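Local coordinates for protein uroporphyrinogen-III C-methyltransferase (Pseudomonas denitrificans, PDB 1S4D) that methylates uroporphyrinogen III at C-2 and C-7 with S-adenosyl-L-methionine to give precorrin-2, a step toward both cobalamin and siroheme, at residues B[77-90]-B[108-121]. Residues are numbered along the deposited sequence; the frame is centred on the assembly and turned at random. Where two conformers were deposited one is given.
Sequences KQRDISLRLVELAR and RGGEEALTLVEHQV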
loop_
_atom_site.group_PDB
_atom_site.type_symbol
_atom_site.label_atom_id
_atom_site.label_comp_id
_atom_site.label_asym_id
_atom_site.label_seq_id
_atom_site.Cartn_x
_atom_site.Cartn_y
_atom_site.Cartn_z
ATOM N N LYS B 77 -19.334 -4.191 -17.532
ATOM C CA LYS B 77 -19.192 -4.781 -16.206
ATOM C C LYS B 77 -17.773 -5.344 -16.115
ATOM O O LYS B 77 -17.104 -5.540 -17.135
ATOM C CB LYS B 77 -20.273 -5.849 -15.910
ATOM C CG LYS B 77 -20.135 -6.592 -14.518
ATOM C CD LYS B 77 -20.933 -5.905 -13.370
ATOM C CE LYS B 77 -20.043 -5.441 -12.227
ATOM N NZ LYS B 77 -19.311 -4.219 -12.632
ATOM N N GLN B 78 -17.317 -5.572 -14.888
ATOM C CA GLN B 78 -15.998 -6.115 -14.616
ATOM C C GLN B 78 -15.716 -7.372 -15.422
ATOM O O GLN B 78 -14.622 -7.542 -15.935
ATOM C CB GLN B 78 -15.870 -6.406 -13.115
ATOM C CG GLN B 78 -14.515 -6.935 -12.664
ATOM C CD GLN B 78 -13.374 -6.125 -13.229
ATOM O OE1 GLN B 78 -13.343 -4.914 -13.061
ATOM N NE2 GLN B 78 -12.449 -6.786 -13.916
ATOM N N ARG B 79 -16.720 -8.239 -15.531
ATOM C CA ARG B 79 -16.605 -9.515 -16.235
ATOM C C ARG B 79 -16.198 -9.299 -17.697
ATOM O O ARG B 79 -15.426 -10.086 -18.255
ATOM C CB ARG B 79 -17.925 -10.306 -16.125
ATOM C CG ARG B 79 -17.942 -11.674 -16.824
ATOM C CD ARG B 79 -17.397 -12.843 -15.992
ATOM N NE ARG B 79 -17.554 -14.133 -16.676
ATOM C CZ ARG B 79 -16.873 -15.251 -16.373
ATOM N NH1 ARG B 79 -17.087 -16.374 -17.063
ATOM N NH2 ARG B 79 -15.973 -15.250 -15.384
ATOM N N ASP B 80 -16.717 -8.224 -18.299
ATOM C CA ASP B 80 -16.431 -7.905 -19.685
ATOM C C ASP B 80 -14.961 -7.592 -19.831
ATOM O O ASP B 80 -14.327 -8.055 -20.762
ATOM C CB ASP B 80 -17.279 -6.720 -20.172
ATOM C CG ASP B 80 -18.697 -7.121 -20.546
ATOM O OD1 ASP B 80 -19.562 -6.215 -20.678
ATOM O OD2 ASP B 80 -19.038 -8.311 -20.720
ATOM N N ILE B 81 -14.424 -6.806 -18.905
ATOM C CA ILE B 81 -13.010 -6.469 -18.920
ATOM C C ILE B 81 -12.147 -7.713 -18.717
ATOM O O ILE B 81 -11.086 -7.853 -19.329
ATOM C CB ILE B 81 -12.701 -5.411 -17.849
ATOM C CG1 ILE B 81 -13.401 -4.095 -18.203
ATOM C CG2 ILE B 81 -11.172 -5.215 -17.674
ATOM C CD1 ILE B 81 -13.435 -3.111 -17.058
ATOM N N SER B 82 -12.610 -8.612 -17.861
ATOM C CA SER B 82 -11.865 -9.817 -17.552
ATOM C C SER B 82 -11.850 -10.768 -18.739
ATOM O O SER B 82 -10.813 -11.362 -19.042
ATOM C CB SER B 82 -12.436 -10.515 -16.322
ATOM O OG SER B 82 -12.270 -9.721 -15.168
ATOM N N LEU B 83 -12.989 -10.909 -19.406
ATOM C CA LEU B 83 -13.071 -11.783 -20.557
ATOM C C LEU B 83 -12.142 -11.288 -21.678
ATOM O O LEU B 83 -11.527 -12.116 -22.376
ATOM C CB LEU B 83 -14.530 -11.970 -21.021
ATOM C CG LEU B 83 -15.397 -12.916 -20.146
ATOM C CD1 LEU B 83 -16.833 -13.078 -20.625
ATOM C CD2 LEU B 83 -14.765 -14.280 -19.947
ATOM N N ARG B 84 -12.009 -9.961 -21.807
ATOM C CA ARG B 84 -11.217 -9.341 -22.870
ATOM C C ARG B 84 -9.741 -9.648 -22.632
ATOM O O ARG B 84 -9.008 -9.953 -23.589
ATOM C CB ARG B 84 -11.515 -7.823 -23.012
ATOM C CG ARG B 84 -10.362 -6.924 -23.517
ATOM C CD ARG B 84 -10.512 -6.262 -24.918
ATOM N NE ARG B 84 -10.308 -7.201 -26.017
ATOM C CZ ARG B 84 -9.623 -6.970 -27.155
ATOM N NH1 ARG B 84 -9.543 -7.930 -28.061
ATOM N NH2 ARG B 84 -9.007 -5.827 -27.416
ATOM N N LEU B 85 -9.320 -9.602 -21.360
ATOM C CA LEU B 85 -7.979 -10.029 -20.962
ATOM C C LEU B 85 -7.712 -11.472 -21.383
ATOM O O LEU B 85 -6.661 -11.783 -21.936
ATOM C CB LEU B 85 -7.770 -9.872 -19.454
ATOM C CG LEU B 85 -7.791 -8.437 -18.892
ATOM C CD1 LEU B 85 -7.446 -8.425 -17.390
ATOM C CD2 LEU B 85 -6.922 -7.456 -19.709
ATOM N N VAL B 86 -8.683 -12.339 -21.143
ATOM C CA VAL B 86 -8.592 -13.722 -21.554
ATOM C C VAL B 86 -8.490 -13.815 -23.084
ATOM O O VAL B 86 -7.731 -14.626 -23.605
ATOM C CB VAL B 86 -9.781 -14.552 -20.986
ATOM C CG1 VAL B 86 -9.868 -15.957 -21.627
ATOM C CG2 VAL B 86 -9.668 -14.655 -19.467
ATOM N N GLU B 87 -9.230 -12.970 -23.802
ATOM C CA GLU B 87 -9.243 -13.062 -25.258
ATOM C C GLU B 87 -7.874 -12.656 -25.830
ATOM O O GLU B 87 -7.331 -13.328 -26.713
ATOM C CB GLU B 87 -10.416 -12.268 -25.848
ATOM C CG GLU B 87 -10.301 -11.910 -27.316
ATOM C CD GLU B 87 -11.395 -10.952 -27.766
ATOM O OE1 GLU B 87 -12.400 -11.439 -28.321
ATOM O OE2 GLU B 87 -11.277 -9.721 -27.571
ATOM N N LEU B 88 -7.317 -11.581 -25.278
ATOM C CA LEU B 88 -5.983 -11.089 -25.618
ATOM C C LEU B 88 -4.879 -12.099 -25.350
ATOM O O LEU B 88 -3.976 -12.271 -26.175
ATOM C CB LEU B 88 -5.707 -9.795 -24.852
ATOM C CG LEU B 88 -6.580 -8.630 -25.334
ATOM C CD1 LEU B 88 -6.622 -7.532 -24.277
ATOM C CD2 LEU B 88 -6.115 -8.093 -26.704
ATOM N N ALA B 89 -4.965 -12.761 -24.198
ATOM C CA ALA B 89 -3.995 -13.760 -23.794
ATOM C C ALA B 89 -4.071 -15.055 -24.644
ATOM O O ALA B 89 -3.049 -15.561 -25.125
ATOM C CB ALA B 89 -4.155 -14.049 -22.334
ATOM N N ARG B 90 -5.275 -15.573 -24.839
ATOM C CA ARG B 90 -5.477 -16.734 -25.700
ATOM C C ARG B 90 -4.956 -16.519 -27.138
ATOM O O ARG B 90 -4.578 -17.462 -27.813
ATOM C CB ARG B 90 -6.955 -17.144 -25.716
ATOM C CG ARG B 90 -7.409 -17.835 -24.449
ATOM C CD ARG B 90 -8.730 -18.583 -24.583
ATOM N NE ARG B 90 -8.940 -19.478 -23.444
ATOM C CZ ARG B 90 -10.128 -19.797 -22.948
ATOM N NH1 ARG B 90 -11.240 -19.310 -23.482
ATOM N NH2 ARG B 90 -10.203 -20.605 -21.903
ATOM N N ARG B 108 -10.825 -4.473 -7.803
ATOM C CA ARG B 108 -11.242 -5.722 -8.470
ATOM C C ARG B 108 -10.168 -6.605 -9.141
ATOM O O ARG B 108 -10.469 -7.335 -10.080
ATOM C CB ARG B 108 -12.470 -5.539 -9.380
ATOM C CG ARG B 108 -13.090 -4.159 -9.373
ATOM C CD ARG B 108 -14.628 -4.020 -9.444
ATOM N NE ARG B 108 -15.430 -5.245 -9.418
ATOM C CZ ARG B 108 -16.643 -5.345 -9.985
ATOM N NH1 ARG B 108 -17.329 -6.492 -9.935
ATOM N NH2 ARG B 108 -17.163 -4.289 -10.622
ATOM N N GLY B 109 -8.945 -6.580 -8.621
ATOM C CA GLY B 109 -7.871 -7.436 -9.095
ATOM C C GLY B 109 -8.044 -8.928 -8.807
ATOM O O GLY B 109 -7.712 -9.789 -9.646
ATOM N N GLY B 110 -8.538 -9.238 -7.611
ATOM C CA GLY B 110 -8.951 -10.594 -7.285
ATOM C C GLY B 110 -9.935 -11.185 -8.280
ATOM O O GLY B 110 -9.706 -12.291 -8.774
ATOM N N GLU B 111 -11.004 -10.453 -8.595
ATOM C CA GLU B 111 -11.985 -10.905 -9.582
ATOM C C GLU B 111 -11.310 -11.202 -10.913
ATOM O O GLU B 111 -11.525 -12.274 -11.497
ATOM C CB GLU B 111 -13.090 -9.875 -9.802
ATOM C CG GLU B 111 -14.020 -9.748 -8.622
ATOM C CD GLU B 111 -15.060 -8.656 -8.797
ATOM O OE1 GLU B 111 -14.910 -7.577 -8.168
ATOM O OE2 GLU B 111 -16.033 -8.892 -9.567
ATOM N N GLU B 112 -10.496 -10.251 -11.388
ATOM C CA GLU B 112 -9.819 -10.428 -12.667
ATOM C C GLU B 112 -8.981 -11.710 -12.653
ATOM O O GLU B 112 -9.187 -12.573 -13.515
ATOM C CB GLU B 112 -8.984 -9.210 -13.023
ATOM C CG GLU B 112 -9.855 -8.004 -13.284
ATOM C CD GLU B 112 -9.109 -6.755 -13.695
ATOM O OE1 GLU B 112 -8.064 -6.405 -13.082
ATOM O OE2 GLU B 112 -9.620 -6.107 -14.619
ATOM N N ALA B 113 -8.090 -11.850 -11.663
ATOM C CA ALA B 113 -7.235 -13.019 -11.550
ATOM C C ALA B 113 -8.082 -14.287 -11.521
ATOM O O ALA B 113 -7.761 -15.276 -12.174
ATOM C CB ALA B 113 -6.349 -12.922 -10.294
ATOM N N LEU B 114 -9.184 -14.235 -10.778
ATOM C CA LEU B 114 -10.077 -15.384 -10.656
ATOM C C LEU B 114 -10.620 -15.776 -12.020
ATOM O O LEU B 114 -10.666 -16.959 -12.363
ATOM C CB LEU B 114 -11.217 -15.059 -9.711
ATOM C CG LEU B 114 -11.512 -15.893 -8.465
ATOM C CD1 LEU B 114 -10.285 -16.533 -7.804
ATOM C CD2 LEU B 114 -12.307 -15.016 -7.468
ATOM N N THR B 115 -11.002 -14.780 -12.812
ATOM C CA THR B 115 -11.437 -15.023 -14.173
ATOM C C THR B 115 -10.294 -15.610 -14.995
ATOM O O THR B 115 -10.491 -16.594 -15.717
ATOM C CB THR B 115 -11.975 -13.730 -14.807
ATOM O OG1 THR B 115 -13.079 -13.249 -14.031
ATOM C CG2 THR B 115 -12.599 -14.011 -16.160
ATOM N N LEU B 116 -9.100 -15.025 -14.875
ATOM C CA LEU B 116 -7.916 -15.580 -15.539
ATOM C C LEU B 116 -7.736 -17.097 -15.221
ATOM O O LEU B 116 -7.623 -17.920 -16.132
ATOM C CB LEU B 116 -6.670 -14.755 -15.209
ATOM C CG LEU B 116 -6.238 -13.556 -16.089
ATOM C CD1 LEU B 116 -7.145 -13.231 -17.275
ATOM C CD2 LEU B 116 -5.992 -12.296 -15.278
ATOM N N VAL B 117 -7.765 -17.464 -13.941
ATOM C CA VAL B 117 -7.610 -18.854 -13.546
ATOM C C VAL B 117 -8.672 -19.784 -14.176
ATOM O O VAL B 117 -8.333 -20.805 -14.781
ATOM C CB VAL B 117 -7.576 -19.001 -12.018
ATOM C CG1 VAL B 117 -7.653 -20.462 -11.630
ATOM C CG2 VAL B 117 -6.313 -18.369 -11.469
ATOM N N GLU B 118 -9.942 -19.402 -14.044
ATOM C CA GLU B 118 -11.077 -20.106 -14.630
ATOM C C GLU B 118 -10.850 -20.481 -16.104
ATOM O O GLU B 118 -11.256 -21.556 -16.547
ATOM C CB GLU B 118 -12.323 -19.216 -14.464
ATOM C CG GLU B 118 -13.622 -19.622 -15.163
ATOM C CD GLU B 118 -14.629 -18.472 -15.163
ATOM O OE1 GLU B 118 -14.500 -17.553 -14.311
ATOM O OE2 GLU B 118 -15.543 -18.452 -16.017
ATOM N N HIS B 119 -10.190 -19.604 -16.853
ATOM C CA HIS B 119 -9.992 -19.811 -18.286
ATOM C C HIS B 119 -8.571 -20.240 -18.618
ATOM O O HIS B 119 -8.147 -20.141 -19.778
ATOM C CB HIS B 119 -10.352 -18.555 -19.077
ATOM C CG HIS B 119 -11.746 -18.065 -18.844
ATOM N ND1 HIS B 119 -12.785 -18.338 -19.709
ATOM C CD2 HIS B 119 -12.271 -17.310 -17.849
ATOM C CE1 HIS B 119 -13.893 -17.780 -19.254
ATOM N NE2 HIS B 119 -13.607 -17.147 -18.128
ATOM N N GLN B 120 -7.843 -20.708 -17.596
ATOM C CA GLN B 120 -6.517 -21.339 -17.776
ATOM C C GLN B 120 -5.434 -20.358 -18.276
ATOM O O GLN B 120 -4.519 -20.743 -19.009
ATOM C CB GLN B 120 -6.599 -22.565 -18.701
ATOM C CG GLN B 120 -7.618 -23.606 -18.298
ATOM C CD GLN B 120 -7.090 -24.504 -17.226
ATOM O OE1 GLN B 120 -7.232 -24.201 -16.045
ATOM N NE2 GLN B 120 -6.461 -25.608 -17.623
ATOM N N VAL B 121 -5.525 -19.093 -17.880
ATOM C CA VAL B 121 -4.530 -18.115 -18.311
ATOM C C VAL B 121 -3.578 -17.811 -17.149
ATOM O O VAL B 121 -4.034 -17.410 -16.083
ATOM C CB VAL B 121 -5.216 -16.831 -18.825
ATOM C CG1 VAL B 121 -4.208 -15.749 -19.137
ATOM C CG2 VAL B 121 -6.053 -17.134 -20.047
HETATM O O HOH W 1 -14.337 -10.567 -13.693
#
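Q78 runs past R108 in the opposite direction before turning in to E112. Its CB lies over the centre of the R108 guanidinium, 3.4 Å from R108 CZ, and CG stays beside R108 NE and CZ. That guanidinium is gripped side-on by E111, R108 NE reaching E111 OE1 at 2.7 Å. At the Q78 tip, OE1 rests against the aliphatic CB and CG of R108, whereas NE2 donates both to S82 OG, near the amide plane, and to E112 OE2 at 3.0 Å, an anti-side approach well out of the carboxylate plane. A glutamine suits this place: methylenes for a flat cation, and an amide whose NE2 serves both a hydroxyl and a buried carboxylate. E112, a knob among Q78, I81, S82 and L85, also forms salt bridges with R97 and K99 of strand 94-99, which probably favour its charged form.

The two helices belong to the alpha/beta domain with the parallel five-stranded sheet; strand 94-99 lies between them in the chain, and they pack at -45°, the segment axes 9.1 Å apart at closest approach. Small residues suit this: S82 CB touches T115 CG2 at 3.5 Å, and a water links the two hydroxyls. Farther along, V86 CG2 meets L116 CD1 at 3.6 Å and A89 CB meets V121 CG1, apolar packing that continues onto strand 16-21.

At the exposed margin R79, its chain bent at chi2 (86°), grips E118 end-on, NH1 reaching E118 OE2 at 2.8 Å, the two flat groups nearly coplanar. Where a Schellman motif with Q120 as C-prime residue ends helix 109-118, R90 NH2 donates a weak bond to H119 O.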